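Local coordinates for possible sortase-like protein (Corynebacterium diphtheriae, PDB 5UUS) that is probably a membrane-anchored sortase of the class E family, a cysteine enzyme expected to cleave and rejoin surface-protein substrates through an acyl-thioester intermediate, at residues A[104-108]-A[136-140]; A[108-112]-A[223-228]; A[187-193]-A[205-211]. One frame throughout, in Å; residues are numbered along the deposited sequence.

In the fold
The three contacts illustrate how a sortase beta-barrel is held together from periphery to centre. Interactions 1 and 2 share Asp108, where the disulfide-bonded turn runs into strand 109-114; their centres lie about 13 Å apart. Interaction 3 is the barrel hairpin, its centre about 13 Å and 15 Å from those of interactions 1 and 2. Inside the barrel they meet: Leu104 CD1 is 4.2 Å from Ile110 CD1 and 4.3 Å from Met192 CE, and Val112 CG2 is 3.7 Å from Met190 SD. Interaction 3 alone approaches the predicted active site: the Thr193 side chain is about 9 Å from that of His90 and about 4 Å from a bound MPD, probably crystallisation liquor, which may mark a pocket.

Interaction 1. Residues A[104-108]-A[136-140]; sequences LNVCD and EAMGC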
loop_
_atom_site.group_PDB
_atom_site.type_symbol
_atom_site.label_atom_id
_atom_site.label_comp_id
_atom_site.label_asym_id
_atom_site.label_seq_id
_atom_site.Cartn_x
_atom_site.Cartn_y
_atom_site.Cartn_z
ATOM N N LEU A 104 -8.261 -3.776 -9.689
ATOM C CA LEU A 104 -7.496 -2.515 -9.725
ATOM C C LEU A 104 -6.740 -2.344 -11.040
ATOM O O LEU A 104 -6.255 -3.317 -11.627
ATOM C CB LEU A 104 -6.517 -2.443 -8.565
ATOM C CG LEU A 104 -7.137 -2.280 -7.176
ATOM C CD1 LEU A 104 -6.094 -2.527 -6.103
ATOM C CD2 LEU A 104 -7.714 -0.900 -7.006
ATOM N N ASN A 105 -6.666 -1.109 -11.521
ATOM C CA ASN A 105 -5.868 -0.811 -12.710
ATOM C C ASN A 105 -4.742 0.122 -12.364
ATOM O O ASN A 105 -4.798 0.789 -11.321
ATOM C CB ASN A 105 -6.721 -0.186 -13.803
ATOM C CG ASN A 105 -7.915 -1.036 -14.164
ATOM O OD1 ASN A 105 -9.051 -0.550 -14.185
ATOM N ND2 ASN A 105 -7.675 -2.316 -14.421
ATOM N N VAL A 106 -3.732 0.191 -13.236
ATOM C CA VAL A 106 -2.619 1.117 -13.028
ATOM C C VAL A 106 -3.159 2.524 -12.770
ATOM O O VAL A 106 -4.137 2.935 -13.386
ATOM C CB VAL A 106 -1.645 1.143 -14.230
ATOM C CG1 VAL A 106 -2.383 1.459 -15.508
ATOM C CG2 VAL A 106 -0.525 2.181 -14.008
ATOM N N CYS A 107 -2.546 3.208 -11.802
ATOM C CA CYS A 107 -2.849 4.593 -11.421
ATOM C C CYS A 107 -4.072 4.738 -10.507
ATOM O O CYS A 107 -4.326 5.825 -9.984
ATOM C CB CYS A 107 -3.002 5.474 -12.675
ATOM S SG CYS A 107 -1.416 5.934 -13.446
ATOM N N ASP A 108 -4.819 3.658 -10.290
ATOM C CA ASP A 108 -5.851 3.655 -9.250
ATOM C C ASP A 108 -5.213 4.037 -7.886
ATOM O O ASP A 108 -4.121 3.553 -7.553
ATOM C CB ASP A 108 -6.522 2.274 -9.142
ATOM C CG ASP A 108 -7.547 2.021 -10.233
ATOM O OD1 ASP A 108 -7.895 2.962 -10.983
ATOM O OD2 ASP A 108 -8.034 0.872 -10.308
ATOM N N GLU A 136 1.841 4.316 -19.441
ATOM C CA GLU A 136 0.868 4.090 -18.373
ATOM C C GLU A 136 1.309 4.779 -17.080
ATOM O O GLU A 136 0.487 5.352 -16.346
ATOM C CB GLU A 136 0.651 2.596 -18.137
ATOM C CG GLU A 136 -0.090 1.919 -19.278
ATOM C CD GLU A 136 -0.187 0.418 -19.117
ATOM O OE1 GLU A 136 0.382 -0.125 -18.145
ATOM O OE2 GLU A 136 -0.827 -0.220 -19.977
ATOM N N ALA A 137 2.608 4.733 -16.813
ATOM C CA ALA A 137 3.151 5.333 -15.611
ATOM C C ALA A 137 3.066 6.855 -15.684
ATOM O O ALA A 137 2.817 7.528 -14.674
ATOM C CB ALA A 137 4.572 4.871 -15.399
ATOM N N MET A 138 3.220 7.393 -16.888
ATOM C CA MET A 138 3.129 8.839 -17.103
ATOM C C MET A 138 1.736 9.404 -16.827
ATOM O O MET A 138 1.570 10.606 -16.726
ATOM C CB MET A 138 3.544 9.194 -18.533
ATOM C CG MET A 138 5.044 9.155 -18.750
ATOM S SD MET A 138 5.875 10.378 -17.734
ATOM C CE MET A 138 4.955 11.847 -18.171
ATOM N N GLY A 139 0.748 8.531 -16.694
ATOM C CA GLY A 139 -0.598 8.953 -16.365
ATOM C C GLY A 139 -0.784 9.474 -14.943
ATOM O O GLY A 139 -1.735 10.212 -14.690
ATOM N N CYS A 140 0.093 9.104 -14.011
ATOM C CA CYS A 140 -0.095 9.544 -12.621
ATOM C C CYS A 140 1.189 9.682 -11.807
ATOM O O CYS A 140 1.148 10.173 -10.694
ATOM C CB CYS A 140 -1.040 8.585 -11.888
ATOM S SG CYS A 140 -0.465 6.890 -11.847
#
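The side chain of Cys107 reaches across the 136-140 segment, its SG lying 3.5 Å from Glu136 O and 3.9 Å from Gly139 C and joined to Cys140 SG at 2.1 Å. The disulfide, seen in this structure, ties a type II beta turn to the chain following helix 130-137. On one side, residues 105-108 form the turn, closed by Asp108 N to Asn105 O at 3.0 Å. Cys107 takes its third position with phi 81°, a positive value that this turn type demands. The Asp108 carboxylate ties the turn again, its OD2 accepting from Asn105 N at 2.7 Å. On the other side, the chain coming off helix 130-137 is wound by i to i+3 bonds, Gly139 N to Glu136 O and Cys140 N to Ala137 O, both 3.2 Å.

Beside the covalent bridge, Val106 and Glu136 supply much of the remaining surface, out of 211 Å² buried in all, by van der Waals packing. Val106 CG2 lies 4.1 Å from Glu136 O, while the Glu136 carboxylate has its polar partner in Ser128. The contact lies at the surface, away from the predicted catalytic residues, and fastens the helical excursion between strands 117-123 and 160-163 to the loop entering strand 109-114. The turn is itself anchored on strand 117-123 by backbone bonding to Val123. The bridge is relaxed: the two CA atoms of Cys107 and Cys140 are 5.8 Å apart, and chi3 about the SG-SG bond is -85°, close to the ideal right angle.

Interaction 2. Residues A[108-112]-A[223-228]; sequences DAIVV and PAALEE
Here a short 3-10 turn in the tail after strand 204-216 covers the outer face of strand 109-114 of the sortase beta-barrel. Build residues 109-112 as extended strand, with phi/psi from about -86/139° to -124/125°, so that Ala109 and Val111 face the tail while Ile110 and Val112 point into the barrel toward Met190 and Met192. Wind residues 224-227 as 3-10, with phi near -60° and psi near -25° for the first three and -88/2° at Glu227. The i to i+3 bonds are Leu226 N to Pro223 O (3.1 Å), Glu227 N to Ala224 O (3.0 Å) and Glu228 N to Ala225 O (3.1 Å).

Ala109 CA lies 6.6 Å from Ala225 CA, and Val111 CA 7.2 Å from Leu226 CA. Val111, in the t rotamer, buries the most surface (72 Å²). Its CG1 meets Pro223 CG at 4.0 Å, and its CG2 meets Ala225 CB at 4.1 Å and Leu226 CD2 at 4.0 Å. Leu226, its CA-to-CB bond sideways, arrives there through chi1 -76° and chi2 172° (m,t). Ala109 CB rests 4.0 Å from Ala225 CB; these small methyls let the backbones come close. Glu228 (m,t; chi1 -65°, chi2 175°) edges the apolar packing, its OE2 salt-bridged to Arg122. One water accepts from Ala109 N at 3.0 Å and donates to Glu228 OE1 at 2.8 Å.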
loop_
_atom_site.group_PDB
_atom_site.type_symbol
_atom_site.label_atom_id
_atom_site.label_comp_id
_atom_site.label_asym_id
_atom_site.label_seq_id
_atom_site.Cartn_x
_atom_site.Cartn_y
_atom_site.Cartn_z
ATOM N N ASP A 108 -4.819 3.658 -10.290
ATOM C CA ASP A 108 -5.851 3.655 -9.250
ATOM C C ASP A 108 -5.213 4.037 -7.886
ATOM O O ASP A 108 -4.121 3.553 -7.553
ATOM C CB ASP A 108 -6.522 2.274 -9.142
ATOM C CG ASP A 108 -7.547 2.021 -10.233
ATOM O OD1 ASP A 108 -7.895 2.962 -10.983
ATOM O OD2 ASP A 108 -8.034 0.872 -10.308
ATOM N N ALA A 109 -5.898 4.886 -7.110
ATOM C CA ALA A 109 -5.377 5.385 -5.828
ATOM C C ALA A 109 -5.674 4.441 -4.674
ATOM O O ALA A 109 -6.762 3.857 -4.590
ATOM C CB ALA A 109 -5.963 6.781 -5.512
ATOM N N ILE A 110 -4.693 4.281 -3.798
ATOM C CA ILE A 110 -4.915 3.679 -2.502
ATOM C C ILE A 110 -4.562 4.791 -1.493
ATOM O O ILE A 110 -3.425 5.240 -1.451
ATOM C CB ILE A 110 -4.042 2.447 -2.256
ATOM C CG1 ILE A 110 -4.010 1.507 -3.501
ATOM C CG2 ILE A 110 -4.443 1.761 -0.921
ATOM C CD1 ILE A 110 -5.312 0.968 -3.846
ATOM N N VAL A 111 -5.536 5.239 -0.708
ATOM C CA VAL A 111 -5.298 6.315 0.243
ATOM C C VAL A 111 -5.146 5.747 1.644
ATOM O O VAL A 111 -5.963 4.935 2.078
ATOM C CB VAL A 111 -6.425 7.358 0.210
ATOM C CG1 VAL A 111 -6.104 8.504 1.177
ATOM C CG2 VAL A 111 -6.603 7.899 -1.219
ATOM N N VAL A 112 -4.078 6.150 2.330
ATOM C CA VAL A 112 -3.774 5.645 3.665
ATOM C C VAL A 112 -3.661 6.808 4.646
ATOM O O VAL A 112 -2.904 7.754 4.456
ATOM C CB VAL A 112 -2.485 4.807 3.674
ATOM C CG1 VAL A 112 -2.278 4.139 5.029
ATOM C CG2 VAL A 112 -2.565 3.733 2.589
ATOM N N PRO A 223 -6.699 14.190 0.947
ATOM C CA PRO A 223 -6.301 14.151 -0.469
ATOM C C PRO A 223 -7.467 14.218 -1.441
ATOM O O PRO A 223 -8.507 13.600 -1.223
ATOM C CB PRO A 223 -5.611 12.789 -0.617
ATOM C CG PRO A 223 -5.243 12.398 0.783
ATOM C CD PRO A 223 -6.321 12.960 1.655
ATOM N N ALA A 224 -7.256 14.945 -2.530
ATOM C CA ALA A 224 -8.216 15.024 -3.616
ATOM C C ALA A 224 -8.502 13.647 -4.194
ATOM O O ALA A 224 -9.548 13.427 -4.810
ATOM C CB ALA A 224 -7.701 15.937 -4.695
ATOM N N ALA A 225 -7.573 12.716 -3.995
ATOM C CA ALA A 225 -7.714 11.393 -4.586
ATOM C C ALA A 225 -8.968 10.691 -4.065
ATOM O O ALA A 225 -9.542 9.845 -4.749
ATOM C CB ALA A 225 -6.472 10.549 -4.321
ATOM N N LEU A 226 -9.402 11.065 -2.864
ATOM C CA LEU A 226 -10.597 10.474 -2.251
ATOM C C LEU A 226 -11.872 10.703 -3.072
ATOM O O LEU A 226 -12.825 9.931 -2.971
ATOM C CB LEU A 226 -10.774 11.030 -0.824
ATOM C CG LEU A 226 -9.808 10.426 0.199
ATOM C CD1 LEU A 226 -9.879 11.133 1.549
ATOM C CD2 LEU A 226 -10.111 8.947 0.385
ATOM N N GLU A 227 -11.876 11.751 -3.897
ATOM C CA GLU A 227 -13.049 12.130 -4.697
ATOM C C GLU A 227 -13.116 11.436 -6.052
ATOM O O GLU A 227 -14.024 11.695 -6.839
ATOM C CB GLU A 227 -13.067 13.641 -4.924
ATOM C CG GLU A 227 -12.581 14.452 -3.741
ATOM C CD GLU A 227 -13.396 14.198 -2.488
ATOM O OE1 GLU A 227 -14.594 13.852 -2.624
ATOM O OE2 GLU A 227 -12.833 14.344 -1.373
ATOM N N GLU A 228 -12.148 10.565 -6.319
ATOM C CA GLU A 228 -12.077 9.829 -7.584
ATOM C C GLU A 228 -13.036 8.623 -7.673
ATOM O O GLU A 228 -13.759 8.300 -6.723
ATOM C CB GLU A 228 -10.641 9.347 -7.821
ATOM C CG GLU A 228 -9.662 10.462 -8.018
ATOM C CD GLU A 228 -8.238 9.976 -8.126
ATOM O OE1 GLU A 228 -8.026 8.738 -8.207
ATOM O OE2 GLU A 228 -7.329 10.836 -8.118
HETATM O O HOH W 1 -8.528 6.010 -7.981
#

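Interaction 3. Residues A[187-193]-A[205-211]; sequences EGIMTMT and MIVHAML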
loop_
_atom_site.group_PDB
_atom_site.type_symbol
_atom_site.label_atom_id
_atom_site.label_comp_id
_atom_site.label_asym_id
_atom_site.label_seq_id
_atom_site.Cartn_x
_atom_site.Cartn_y
_atom_site.Cartn_z
ATOM N N GLU A 187 11.847 4.906 -3.747
ATOM C CA GLU A 187 10.469 5.396 -3.701
ATOM C C GLU A 187 9.743 4.770 -2.508
ATOM O O GLU A 187 10.211 3.806 -1.915
ATOM C CB GLU A 187 9.721 5.051 -4.999
ATOM C CG GLU A 187 10.392 5.595 -6.254
ATOM C CD GLU A 187 10.429 7.131 -6.277
ATOM O OE1 GLU A 187 9.461 7.774 -5.802
ATOM O OE2 GLU A 187 11.428 7.683 -6.772
ATOM N N GLY A 188 8.590 5.321 -2.169
ATOM C CA GLY A 188 7.709 4.657 -1.250
ATOM C C GLY A 188 6.865 3.655 -2.035
ATOM O O GLY A 188 6.210 3.997 -3.033
ATOM N N ILE A 189 6.879 2.414 -1.570
ATOM C CA ILE A 189 6.006 1.399 -2.121
ATOM C C ILE A 189 4.976 0.962 -1.094
ATOM O O ILE A 189 5.282 0.884 0.094
ATOM C CB ILE A 189 6.821 0.185 -2.584
ATOM C CG1 ILE A 189 7.694 0.608 -3.764
ATOM C CG2 ILE A 189 5.873 -0.982 -3.016
ATOM C CD1 ILE A 189 6.918 0.761 -5.057
ATOM N N MET A 190 3.748 0.691 -1.546
ATOM C CA MET A 190 2.799 -0.014 -0.698
ATOM C C MET A 190 2.487 -1.387 -1.338
ATOM O O MET A 190 2.244 -1.488 -2.549
ATOM C CB MET A 190 1.512 0.788 -0.499
ATOM C CG MET A 190 0.452 0.026 0.332
ATOM S SD MET A 190 -1.063 0.973 0.593
ATOM C CE MET A 190 -2.036 -0.223 1.540
ATOM N N THR A 191 2.510 -2.429 -0.519
ATOM C CA THR A 191 2.240 -3.778 -1.012
ATOM C C THR A 191 1.021 -4.368 -0.306
ATOM O O THR A 191 0.926 -4.308 0.915
ATOM C CB THR A 191 3.469 -4.700 -0.807
ATOM O OG1 THR A 191 4.596 -4.144 -1.509
ATOM C CG2 THR A 191 3.177 -6.141 -1.283
ATOM N N MET A 192 0.100 -4.937 -1.081
ATOM C CA MET A 192 -1.018 -5.702 -0.539
ATOM C C MET A 192 -0.904 -7.172 -0.945
ATOM O O MET A 192 -0.694 -7.463 -2.124
ATOM C CB MET A 192 -2.351 -5.111 -1.020
ATOM C CG MET A 192 -2.578 -3.672 -0.525
ATOM S SD MET A 192 -3.956 -2.810 -1.296
ATOM C CE MET A 192 -3.251 -2.472 -2.907
ATOM N N THR A 193 -1.025 -8.078 0.029
ATOM C CA THR A 193 -0.960 -9.520 -0.228
ATOM C C THR A 193 -2.265 -10.198 0.217
ATOM O O THR A 193 -2.861 -9.823 1.236
ATOM C CB THR A 193 0.245 -10.175 0.505
ATOM O OG1 THR A 193 -0.072 -10.373 1.892
ATOM C CG2 THR A 193 1.540 -9.287 0.379
ATOM N N MET A 205 -1.837 -13.553 -4.092
ATOM C CA MET A 205 -1.857 -12.429 -5.020
ATOM C C MET A 205 -1.100 -11.266 -4.395
ATOM O O MET A 205 -1.292 -10.984 -3.213
ATOM C CB MET A 205 -3.288 -11.994 -5.348
ATOM C CG MET A 205 -3.371 -10.731 -6.227
ATOM S SD MET A 205 -5.109 -10.319 -6.598
ATOM C CE MET A 205 -5.565 -11.815 -7.485
ATOM N N ILE A 206 -0.279 -10.596 -5.206
ATOM C CA ILE A 206 0.522 -9.438 -4.796
ATOM C C ILE A 206 0.129 -8.203 -5.618
ATOM O O ILE A 206 0.002 -8.289 -6.845
ATOM C CB ILE A 206 2.042 -9.673 -5.000
ATOM C CG1 ILE A 206 2.480 -11.011 -4.418
ATOM C CG2 ILE A 206 2.869 -8.511 -4.390
ATOM C CD1 ILE A 206 2.214 -11.140 -2.909
ATOM N N VAL A 207 -0.074 -7.064 -4.951
ATOM C CA VAL A 207 -0.264 -5.781 -5.649
ATOM C C VAL A 207 0.745 -4.753 -5.132
ATOM O O VAL A 207 0.980 -4.660 -3.915
ATOM C CB VAL A 207 -1.692 -5.241 -5.474
ATOM C CG1 VAL A 207 -1.783 -3.791 -5.976
ATOM C CG2 VAL A 207 -2.675 -6.143 -6.192
ATOM N N HIS A 208 1.378 -4.018 -6.048
ATOM C CA HIS A 208 2.314 -2.953 -5.660
ATOM C C HIS A 208 1.796 -1.612 -6.157
ATOM O O HIS A 208 1.352 -1.475 -7.310
ATOM C CB HIS A 208 3.728 -3.189 -6.234
ATOM C CG HIS A 208 4.456 -4.352 -5.640
ATOM N ND1 HIS A 208 4.673 -4.487 -4.277
ATOM C CD2 HIS A 208 5.040 -5.433 -6.218
ATOM C CE1 HIS A 208 5.355 -5.595 -4.047
ATOM N NE2 HIS A 208 5.586 -6.191 -5.212
ATOM N N ALA A 209 1.849 -0.624 -5.282
ATOM C CA ALA A 209 1.499 0.741 -5.625
ATOM C C ALA A 209 2.654 1.649 -5.142
ATOM O O ALA A 209 3.316 1.354 -4.144
ATOM C CB ALA A 209 0.159 1.132 -4.958
ATOM N N MET A 210 2.877 2.745 -5.846
ATOM C CA MET A 210 3.975 3.644 -5.553
ATOM C C MET A 210 3.446 4.976 -5.008
ATOM O O MET A 210 2.436 5.517 -5.491
ATOM C CB MET A 210 4.835 3.871 -6.807
ATOM C CG MET A 210 5.975 4.873 -6.596
ATOM S SD MET A 210 7.123 4.991 -7.984
ATOM C CE MET A 210 7.884 3.344 -7.914
ATOM N N LEU A 211 4.169 5.510 -4.024
ATOM C CA LEU A 211 3.778 6.720 -3.289
ATOM C C LEU A 211 3.932 7.980 -4.131
ATOM O O LEU A 211 5.013 8.232 -4.687
ATOM C CB LEU A 211 4.621 6.846 -2.011
ATOM C CG LEU A 211 4.388 8.036 -1.068
ATOM C CD1 LEU A 211 3.081 7.838 -0.307
ATOM C CD2 LEU A 211 5.552 8.106 -0.074
HETATM O O HOH W 2 7.579 7.542 -3.873
#
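Strands 188-193 and 205-211 run antiparallel, their short axes inclined at 152° and 4.5 Å apart at closest approach, as in the twisted hairpin that leads into and away from the catalytic cysteine loop of sortases. Hydrogen-bonded pairs alternate with non-hydrogen-bonded ones. Met190 and Ala209 exchange bonds (Met190 N to Ala209 O 2.7 Å, Ala209 N to Met190 O 2.9 Å), as do Met192 and Val207 (Met192 N to Val207 O 3.0 Å, Val207 N to Met192 O 2.9 Å). Leu211 N to Gly188 O, 2.7 Å, continues the ladder. A side chain on Gly188 would collide with Leu211 CD2.

The side chains divide between the two faces. Met190, Met192, Val207 and Ala209 share one, where Met192 CE packs 3.6 Å from Val207 CG1. On the other, His208 ND1 donates to Thr191 OG1 at 2.8 Å, a cross-strand bond within a non-hydrogen-bonded pair; His208 NE2 is engaged by Glu176 and Thr191 OG1 by Asn84. Next to them, Ile189 CD1 lies 4.0 Å from Met210 CE. At the hairpin's open end, one water links Glu187 OE1, Gly188 N and Leu211 O.

Strand 188-193 pairs in parallel with strand 83-88, and strand 204-216 also pairs antiparallel with strands 117-123 and 160-163. Met190 meets Tyr121 and Phe85, and Ala209 also meets Tyr121, while Glu187 reaches helix 143-151 through a salt bridge to Arg148.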